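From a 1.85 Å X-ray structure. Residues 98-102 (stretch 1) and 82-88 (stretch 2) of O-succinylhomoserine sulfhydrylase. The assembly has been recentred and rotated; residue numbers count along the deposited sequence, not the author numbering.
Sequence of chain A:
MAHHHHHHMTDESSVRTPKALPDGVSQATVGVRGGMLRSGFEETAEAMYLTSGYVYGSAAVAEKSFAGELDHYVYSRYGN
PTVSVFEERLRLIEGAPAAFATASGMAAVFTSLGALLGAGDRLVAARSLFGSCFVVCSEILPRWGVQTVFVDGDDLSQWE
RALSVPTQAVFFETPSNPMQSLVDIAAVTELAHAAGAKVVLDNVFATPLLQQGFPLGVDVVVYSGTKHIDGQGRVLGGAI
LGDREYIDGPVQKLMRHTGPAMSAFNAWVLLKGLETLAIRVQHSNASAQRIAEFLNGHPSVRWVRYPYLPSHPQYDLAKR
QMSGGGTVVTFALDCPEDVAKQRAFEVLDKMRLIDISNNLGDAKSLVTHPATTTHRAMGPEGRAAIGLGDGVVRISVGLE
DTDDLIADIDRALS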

# COMPACT_ATOMS: atom_id res chain seq x y z
N ALA A 98 2.12 29.15 -3.84
CA ALA A 98 2.97 28.01 -3.42
C ALA A 98 2.29 27.14 -2.34
O ALA A 98 1.28 27.56 -1.75
CB ALA A 98 4.36 28.49 -2.97
N ALA A 99 2.84 25.93 -2.12
CA ALA A 99 2.26 24.91 -1.20
C ALA A 99 3.30 24.00 -0.53
O ALA A 99 4.38 23.74 -1.09
CB ALA A 99 1.25 24.04 -1.96
N PHE A 100 2.97 23.51 0.67
CA PHE A 100 3.80 22.55 1.43
C PHE A 100 2.90 21.54 2.16
O PHE A 100 1.99 21.95 2.89
CB PHE A 100 4.69 23.28 2.46
CG PHE A 100 6.06 22.62 2.65
CD1 PHE A 100 7.22 23.29 2.29
CD2 PHE A 100 6.15 21.32 3.14
CE1 PHE A 100 8.49 22.68 2.43
CE2 PHE A 100 7.41 20.70 3.29
CZ PHE A 100 8.58 21.38 2.93
N ALA A 101 3.13 20.24 1.93
CA ALA A 101 2.32 19.17 2.53
C ALA A 101 2.78 18.83 3.96
O ALA A 101 3.97 18.93 4.25
CB ALA A 101 2.39 17.89 1.64
N THR A 102 1.84 18.40 4.81
CA THR A 102 2.13 18.04 6.24
C THR A 102 1.51 16.68 6.66
O THR A 102 0.72 16.11 5.90
CB THR A 102 1.60 19.12 7.20
OG1 THR A 102 0.17 19.11 7.19
CG2 THR A 102 2.09 20.55 6.84
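Stretch 2, residues 82-88: TVSVFEE

The most distinctive feature of this contact is a helix side chain bonded to the strand backbone: Ala101 N donates a hydrogen bond to Glu87 OE2, with 3.0 Å between the two atoms and an N-H...acceptor angle of 165°, close to linear. Glu87 reaches it with chi1 at -75° (m) and chi2 at 168° (t), an extended course that also brings OE2 to 3.6 Å from Phe100 CA.

Stretch 2 is helical throughout, with phi from -74° to -55° and psi from -48° to -35°; Glu87 N to Val83 O, at 3.1 Å, is one of its i to i-4 hydrogen bonds. Residues 99-102 have extended strand torsions. The N-to-C directions of the two elements differ by 126°, so the helix runs obliquely against the strand, nearer antiparallel than parallel, and the axes approach to 7.8 Å.

The CA-to-CB bonds alternate along the strand: those of Ala99 and Ala101 point toward the helix and that of Phe100 away, although Phe100 CD2 still lies 3.9 Å from Glu87 OE2. At Ala99 the methyl sits directly against the helix backbone: its CB lies 3.7 Å from Glu87 O, and the CA atoms of Ala99 and Glu87 are 5.7 Å apart. Ala101 CB packs 3.8 Å from Val83 CG1 and 4.0 Å from Phe86 CD2, meeting the Phe86 ring at its edge. Together the stretches bury 225 Å².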

# COMPACT_ATOMS: atom_id res chain seq x y z
N THR A 82 6.39 12.03 -5.42
CA THR A 82 4.95 11.78 -5.21
C THR A 82 4.28 12.89 -4.35
O THR A 82 3.18 13.37 -4.67
CB THR A 82 4.71 10.36 -4.62
OG1 THR A 82 5.36 9.39 -5.45
CG2 THR A 82 3.24 10.02 -4.49
N VAL A 83 4.93 13.26 -3.24
CA VAL A 83 4.48 14.39 -2.45
C VAL A 83 4.35 15.69 -3.29
O VAL A 83 3.40 16.45 -3.11
CB VAL A 83 5.35 14.58 -1.16
CG1 VAL A 83 4.91 15.83 -0.37
CG2 VAL A 83 5.23 13.35 -0.26
N SER A 84 5.31 15.94 -4.19
CA SER A 84 5.24 17.12 -5.07
C SER A 84 3.99 17.17 -5.98
O SER A 84 3.47 18.25 -6.26
CB SER A 84 6.51 17.24 -5.94
OG SER A 84 7.64 17.56 -5.15
N VAL A 85 3.54 16.00 -6.45
CA VAL A 85 2.35 15.92 -7.30
C VAL A 85 1.09 16.30 -6.49
O VAL A 85 0.26 17.07 -6.98
CB VAL A 85 2.18 14.50 -7.96
CG1 VAL A 85 0.87 14.39 -8.75
CG2 VAL A 85 3.39 14.15 -8.87
N PHE A 86 0.99 15.82 -5.24
CA PHE A 86 -0.15 16.21 -4.35
C PHE A 86 -0.15 17.74 -4.10
O PHE A 86 -1.22 18.39 -4.20
CB PHE A 86 -0.11 15.47 -2.98
CG PHE A 86 -1.02 16.07 -1.94
CD1 PHE A 86 -2.40 15.96 -2.05
CD2 PHE A 86 -0.48 16.80 -0.86
CE1 PHE A 86 -3.24 16.54 -1.10
CE2 PHE A 86 -1.31 17.39 0.08
CZ PHE A 86 -2.69 17.27 -0.03
N GLU A 87 1.01 18.28 -3.75
CA GLU A 87 1.20 19.73 -3.44
C GLU A 87 0.79 20.59 -4.64
O GLU A 87 0.06 21.58 -4.49
CB GLU A 87 2.65 20.05 -3.07
CG GLU A 87 3.11 19.60 -1.66
CD GLU A 87 4.63 19.67 -1.44
OE1 GLU A 87 5.39 19.74 -2.45
OE2 GLU A 87 5.08 19.65 -0.25
N GLU A 88 1.24 20.21 -5.84
CA GLU A 88 0.96 21.02 -7.03
C GLU A 88 -0.49 20.93 -7.52
O GLU A 88 -1.07 21.93 -7.96
CB GLU A 88 1.96 20.72 -8.15
CG GLU A 88 1.73 21.51 -9.45
CD GLU A 88 2.25 22.95 -9.40
OE1 GLU A 88 2.75 23.40 -8.33
OE2 GLU A 88 2.16 23.62 -10.47